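Local coordinates for protein ribonucleoside-diphosphate reductase, alpha chain (Actinobacillus ureae ATCC 25976, PDB 6DQX) that probably reduces ribonucleoside diphosphates to deoxyribonucleoside diphosphates as the catalytic alpha subunit of a class Id ribonucleotide reductase, at residues R55-I59 against I91-L97; V289-S293 against F315-M320. One frame throughout, in Å; residues are numbered along the deposited sequence.

Overall arrangement
Both segments of interaction 1 precede those of interaction 2 in sequence, and the centres of the two contacts lie about 13 Å apart. The first ties helix 52-67 to the end of helix 89-94; the second lays helix 308-327 against strand 288-296 of the barrel sheet, which pairs antiparallel with strand 85-87, just before helix 89-94. Phe315 touches Ile59 and meets Phe95 edge-to-face, while Ile91 packs on Ser293, Leu316 and Val319; through these two residues the three helices are tied together beside the strand. The Phe95 side chain is about 9 Å from that of His65, which binds magnesium in a structure of this protein, though none is bound there in this chain.

Interaction 1 of 2, residues R55-I59 against I91-L97; sequences RIRFI and IWSNFGL
Ile59 CG2 packs obliquely against the ring of Phe95, 3.9 Å from Phe95 CD2, while the backbone oxygen of Ile59 lies at that ring's edge. A second apolar patch sits one turn back along helix 52-67, where Ile56 CG1 touches the far corner of the indole at Trp92 CH2 (3.5 Å). The Trp92 side chain leaves its backbone away from this helix but turns back to it, and Arg55 runs past it in the opposite direction, Arg55 CG lying 3.8 Å from Trp92 CE3. At the other flank the Phe58 ring presents its edge to the backbone after the helix, with Phe58 CZ 3.5 Å from Gly96 O; Gly96 has no side chain to hold the ring off.

That backbone is a type II beta turn from Asn94 to Leu97, with Gly96 at its third position, and it ends helix 89-94. The Arg55 guanidinium binds carbonyls at this C-terminal end, where its positive charge would suit the helix dipole. Extension at chi1 (-175°) followed by a bend at chi2 (68°) brings the group in between Ile59 CG1 over one face and Leu97 CD1 over the other, and the carbonyls meet it at its edge, close to its plane. Arg55 NE donates to Trp92 O at 2.9 Å; Arg55 NH2 also bonds to Trp92 O, from the same face but well above the carbonyl plane. Phe95 O is held end-on by both terminal nitrogens: Arg55 NH2 reaches Phe95 O at 2.7 Å along a lone pair, with an N-H...O angle of 156°, and Arg55 NH1 bonds to Phe95 O at 3.1 Å. A weak bond from Arg55 NH2 to Ile91 O (3.0 Å) adds a third carbonyl, one that already accepts from Phe95 N.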
loop_
_atom_site.group_PDB
_atom_site.type_symbol
_atom_site.label_atom_id
_atom_site.label_comp_id
_atom_site.label_asym_id
_atom_site.label_seq_id
_atom_site.Cartn_x
_atom_site.Cartn_y
_atom_site.Cartn_z
ATOM N N ARG A 55 -22.848 13.297 -26.847
ATOM C CA ARG A 55 -21.839 12.310 -26.475
ATOM C C ARG A 55 -21.855 11.099 -27.436
ATOM O O ARG A 55 -20.793 10.644 -27.877
ATOM C CB ARG A 55 -22.074 11.891 -25.021
ATOM C CG ARG A 55 -21.041 10.957 -24.422
ATOM C CD ARG A 55 -19.690 11.592 -24.225
ATOM N NE ARG A 55 -18.723 10.565 -23.839
ATOM C CZ ARG A 55 -17.509 10.379 -24.341
ATOM N NH1 ARG A 55 -17.004 11.176 -25.263
ATOM N NH2 ARG A 55 -16.777 9.355 -23.886
ATOM N N ILE A 56 -23.041 10.623 -27.798
ATOM C CA ILE A 56 -23.147 9.450 -28.687
ATOM C C ILE A 56 -22.571 9.769 -30.061
ATOM O O ILE A 56 -21.823 8.986 -30.635
ATOM C CB ILE A 56 -24.593 8.936 -28.792
ATOM C CG1 ILE A 56 -25.073 8.397 -27.435
ATOM C CG2 ILE A 56 -24.730 7.890 -29.885
ATOM C CD1 ILE A 56 -26.584 8.362 -27.319
ATOM N N ARG A 57 -22.941 10.924 -30.602
ATOM C CA ARG A 57 -22.367 11.370 -31.852
ATOM C C ARG A 57 -20.846 11.480 -31.796
ATOM O O ARG A 57 -20.170 11.076 -32.742
ATOM C CB ARG A 57 -22.985 12.730 -32.271
ATOM C CG ARG A 57 -22.398 13.313 -33.560
ATOM C CD ARG A 57 -23.009 12.628 -34.779
ATOM N NE ARG A 57 -24.362 13.145 -35.084
ATOM C CZ ARG A 57 -25.283 12.527 -35.843
ATOM N NH1 ARG A 57 -25.053 11.330 -36.409
ATOM N NH2 ARG A 57 -26.468 13.102 -36.031
ATOM N N PHE A 58 -20.303 12.085 -30.731
ATOM C CA PHE A 58 -18.862 12.218 -30.581
ATOM C C PHE A 58 -18.182 10.842 -30.556
ATOM O O PHE A 58 -17.164 10.642 -31.195
ATOM C CB PHE A 58 -18.499 12.981 -29.303
ATOM C CG PHE A 58 -17.023 13.068 -29.056
ATOM C CD1 PHE A 58 -16.266 14.066 -29.653
ATOM C CD2 PHE A 58 -16.384 12.141 -28.239
ATOM C CE1 PHE A 58 -14.901 14.151 -29.421
ATOM C CE2 PHE A 58 -15.025 12.210 -28.012
ATOM C CZ PHE A 58 -14.277 13.207 -28.610
ATOM N N ILE A 59 -18.765 9.914 -29.808
ATOM C CA ILE A 59 -18.199 8.542 -29.705
ATOM C C ILE A 59 -18.161 7.869 -31.084
ATOM O O ILE A 59 -17.127 7.305 -31.476
ATOM C CB ILE A 59 -19.002 7.705 -28.688
ATOM C CG1 ILE A 59 -18.696 8.190 -27.284
ATOM C CG2 ILE A 59 -18.706 6.203 -28.840
ATOM C CD1 ILE A 59 -19.614 7.645 -26.208
ATOM N N ILE A 91 -16.473 3.598 -21.080
ATOM C CA ILE A 91 -16.547 4.135 -22.436
ATOM C C ILE A 91 -17.388 5.424 -22.458
ATOM O O ILE A 91 -16.957 6.448 -23.017
ATOM C CB ILE A 91 -17.087 3.049 -23.414
ATOM C CG1 ILE A 91 -15.996 1.980 -23.600
ATOM C CG2 ILE A 91 -17.515 3.669 -24.743
ATOM C CD1 ILE A 91 -16.445 0.653 -24.202
ATOM N N TRP A 92 -18.560 5.382 -21.841
ATOM C CA TRP A 92 -19.422 6.582 -21.711
ATOM C C TRP A 92 -18.629 7.701 -21.056
ATOM O O TRP A 92 -18.686 8.860 -21.494
ATOM C CB TRP A 92 -20.654 6.319 -20.847
ATOM C CG TRP A 92 -21.854 5.837 -21.569
ATOM C CD1 TRP A 92 -22.350 4.555 -21.571
ATOM C CD2 TRP A 92 -22.735 6.610 -22.389
ATOM N NE1 TRP A 92 -23.480 4.487 -22.359
ATOM C CE2 TRP A 92 -23.738 5.732 -22.869
ATOM C CE3 TRP A 92 -22.774 7.955 -22.772
ATOM C CZ2 TRP A 92 -24.766 6.156 -23.709
ATOM C CZ3 TRP A 92 -23.809 8.382 -23.596
ATOM C CH2 TRP A 92 -24.787 7.485 -24.062
ATOM N N SER A 93 -17.889 7.348 -20.009
ATOM C CA SER A 93 -17.171 8.377 -19.217
ATOM C C SER A 93 -15.952 8.970 -19.915
ATOM O O SER A 93 -15.740 10.203 -19.855
ATOM C CB SER A 93 -16.785 7.838 -17.843
ATOM O OG SER A 93 -17.944 7.553 -17.085
ATOM N N ASN A 94 -15.153 8.111 -20.560
ATOM C CA ASN A 94 -13.784 8.436 -20.929
ATOM C C ASN A 94 -13.404 8.274 -22.385
ATOM O O ASN A 94 -12.373 8.798 -22.783
ATOM C CB ASN A 94 -12.806 7.581 -20.078
ATOM C CG ASN A 94 -13.103 7.649 -18.575
ATOM O OD1 ASN A 94 -12.999 6.642 -17.872
ATOM N ND2 ASN A 94 -13.491 8.844 -18.079
ATOM N N PHE A 95 -14.156 7.508 -23.186
ATOM C CA PHE A 95 -13.717 7.251 -24.567
ATOM C C PHE A 95 -13.587 8.528 -25.397
ATOM O O PHE A 95 -14.510 9.343 -25.436
ATOM C CB PHE A 95 -14.659 6.256 -25.280
ATOM C CG PHE A 95 -14.242 5.937 -26.692
ATOM C CD1 PHE A 95 -13.078 5.239 -26.942
ATOM C CD2 PHE A 95 -15.004 6.353 -27.780
ATOM C CE1 PHE A 95 -12.675 4.952 -28.247
ATOM C CE2 PHE A 95 -14.603 6.080 -29.089
ATOM C CZ PHE A 95 -13.465 5.359 -29.322
ATOM N N GLY A 96 -12.453 8.687 -26.084
ATOM C CA GLY A 96 -12.186 9.881 -26.864
ATOM C C GLY A 96 -11.837 11.133 -26.055
ATOM O O GLY A 96 -11.601 12.178 -26.641
ATOM N N LEU A 97 -11.806 11.040 -24.729
ATOM C CA LEU A 97 -11.476 12.170 -23.853
ATOM C C LEU A 97 -10.116 11.964 -23.169
ATOM O O LEU A 97 -9.562 10.863 -23.151
ATOM C CB LEU A 97 -12.556 12.346 -22.783
ATOM C CG LEU A 97 -14.019 12.432 -23.224
ATOM C CD1 LEU A 97 -14.934 12.589 -22.026
ATOM C CD2 LEU A 97 -14.228 13.564 -24.214
#

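Interaction 2 of 2, residues V289-S293 against F315-M320; sequences VCCLS and FLDVVM. With EDO (1,2-ethanediol), chain F.
Ser293 OG turns back to its own chain, donating to Leu292 O at 2.7 Å, and also meets Leu316 CD2 at 3.7 Å. Ser293 belongs to strand 288-296 of the ribonucleotide reductase alpha/beta barrel, and the contact lays helix 308-327 over that strand. Val289, Cys291 and Ser293 point at the helix; Cys290 and Leu292 point away from it.

Cys291 sits at the centre of the contact. Its SG stands between the backbone N and the carbonyl carbon (chi1 58°), which sets the sulfur against the helix backbone, Cys291 SG lying 3.5 Å from Leu316 O. Met320, bent at chi2 (57°), swings its methyl in from the next turn, with Met320 CE 3.6 Å from Cys291 SG. Val319 CG1 adds a contact to Cys291 CB at 3.8 Å. Two residues earlier in the strand, Val289 CG2 lies a looser 4.4 Å from Met320 SD.

On the helix side turned from the strand, Asp317 forms salt bridges through OD1 to Arg344 and through OD2 to Arg407. Asp317 OD2 also accepts from O2 of a 1,2-ethanediol, probably from the crystallisation liquor, at 2.6 Å.

Back at the strand, Leu316 CD1 rests 3.9 Å from Ser293 N, a buried amide nitrogen with no hydrogen-bond partner in the model.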
loop_
_atom_site.group_PDB
_atom_site.type_symbol
_atom_site.label_atom_id
_atom_site.label_comp_id
_atom_site.label_asym_id
_atom_site.label_seq_id
_atom_site.Cartn_x
_atom_site.Cartn_y
_atom_site.Cartn_z
ATOM N N VAL A 289 -6.324 -6.910 -19.086
ATOM C CA VAL A 289 -7.340 -5.893 -19.195
ATOM C C VAL A 289 -8.276 -6.263 -20.340
ATOM O O VAL A 289 -7.906 -6.999 -21.254
ATOM C CB VAL A 289 -6.756 -4.484 -19.410
ATOM C CG1 VAL A 289 -5.943 -4.051 -18.202
ATOM C CG2 VAL A 289 -5.862 -4.425 -20.645
ATOM N N CYS A 290 -9.467 -5.682 -20.309
ATOM C CA CYS A 290 -10.481 -5.971 -21.334
ATOM C C CYS A 290 -11.482 -4.824 -21.353
ATOM O O CYS A 290 -11.610 -4.090 -20.383
ATOM C CB CYS A 290 -11.173 -7.290 -20.985
ATOM S SG CYS A 290 -12.100 -8.048 -22.329
ATOM N N CYS A 291 -12.184 -4.655 -22.453
ATOM C CA CYS A 291 -13.242 -3.662 -22.510
ATOM C C CYS A 291 -14.505 -4.357 -22.925
ATOM O O CYS A 291 -14.471 -5.479 -23.446
ATOM C CB CYS A 291 -12.911 -2.541 -23.457
ATOM S SG CYS A 291 -12.586 -3.087 -25.122
ATOM N N LEU A 292 -15.614 -3.708 -22.676
ATOM C CA LEU A 292 -16.897 -4.343 -22.903
ATOM C C LEU A 292 -17.904 -3.388 -23.448
ATOM O O LEU A 292 -17.812 -2.178 -23.273
ATOM C CB LEU A 292 -17.414 -5.009 -21.633
ATOM C CG LEU A 292 -17.998 -4.223 -20.471
ATOM C CD1 LEU A 292 -19.464 -3.867 -20.690
ATOM C CD2 LEU A 292 -17.875 -4.999 -19.154
ATOM N N SER A 293 -18.858 -3.976 -24.146
ATOM C CA SER A 293 -20.099 -3.343 -24.502
ATOM C C SER A 293 -21.012 -4.530 -24.836
ATOM O O SER A 293 -20.540 -5.672 -24.865
ATOM C CB SER A 293 -19.929 -2.362 -25.664
ATOM O OG SER A 293 -19.305 -1.150 -25.264
ATOM N N PHE A 315 -15.786 -1.563 -32.823
ATOM C CA PHE A 315 -15.762 -0.471 -31.844
ATOM C C PHE A 315 -14.901 -0.832 -30.649
ATOM O O PHE A 315 -14.081 -0.019 -30.201
ATOM C CB PHE A 315 -17.178 -0.104 -31.384
ATOM C CG PHE A 315 -17.209 0.938 -30.317
ATOM C CD1 PHE A 315 -16.873 2.233 -30.631
ATOM C CD2 PHE A 315 -17.587 0.623 -29.001
ATOM C CE1 PHE A 315 -16.897 3.220 -29.660
ATOM C CE2 PHE A 315 -17.622 1.600 -28.032
ATOM C CZ PHE A 315 -17.298 2.906 -28.368
ATOM N N LEU A 316 -15.086 -2.040 -30.124
ATOM C CA LEU A 316 -14.297 -2.497 -28.983
ATOM C C LEU A 316 -12.806 -2.600 -29.310
ATOM O O LEU A 316 -11.954 -2.289 -28.473
ATOM C CB LEU A 316 -14.849 -3.809 -28.452
ATOM C CG LEU A 316 -16.216 -3.663 -27.757
ATOM C CD1 LEU A 316 -16.659 -4.994 -27.221
ATOM C CD2 LEU A 316 -16.186 -2.631 -26.624
ATOM N N ASP A 317 -12.479 -2.957 -30.549
ATOM C CA ASP A 317 -11.073 -2.955 -30.931
ATOM C C ASP A 317 -10.468 -1.552 -30.916
ATOM O O ASP A 317 -9.349 -1.392 -30.470
ATOM C CB ASP A 317 -10.852 -3.618 -32.273
ATOM C CG ASP A 317 -9.406 -3.968 -32.507
ATOM O OD1 ASP A 317 -8.827 -4.685 -31.662
ATOM O OD2 ASP A 317 -8.833 -3.541 -33.537
ATOM N N VAL A 318 -11.195 -0.537 -31.378
ATOM C CA VAL A 318 -10.647 0.840 -31.281
ATOM C C VAL A 318 -10.596 1.361 -29.859
ATOM O O VAL A 318 -9.720 2.154 -29.528
ATOM C CB VAL A 318 -11.371 1.866 -32.180
ATOM C CG1 VAL A 318 -11.273 1.433 -33.593
ATOM C CG2 VAL A 318 -12.817 2.093 -31.837
ATOM N N VAL A 319 -11.524 0.912 -29.007
ATOM C CA VAL A 319 -11.441 1.181 -27.588
ATOM C C VAL A 319 -10.142 0.635 -26.986
ATOM O O VAL A 319 -9.435 1.350 -26.263
ATOM C CB VAL A 319 -12.695 0.656 -26.844
ATOM C CG1 VAL A 319 -12.503 0.720 -25.334
ATOM C CG2 VAL A 319 -13.945 1.446 -27.274
ATOM N N MET A 320 -9.778 -0.604 -27.320
ATOM C CA MET A 320 -8.502 -1.148 -26.872
ATOM C C MET A 320 -7.307 -0.360 -27.429
ATOM O O MET A 320 -6.331 -0.136 -26.711
ATOM C CB MET A 320 -8.372 -2.636 -27.259
ATOM C CG MET A 320 -7.274 -3.406 -26.523
ATOM S SD MET A 320 -7.331 -3.424 -24.710
ATOM C CE MET A 320 -9.104 -3.307 -24.391
HETATM C C1 EDO F . -7.673 0.888 -35.058
HETATM O O1 EDO F . -7.576 1.531 -33.779
HETATM C C2 EDO F . -8.280 -0.501 -34.949
HETATM O O2 EDO F . -7.686 -1.239 -33.887
#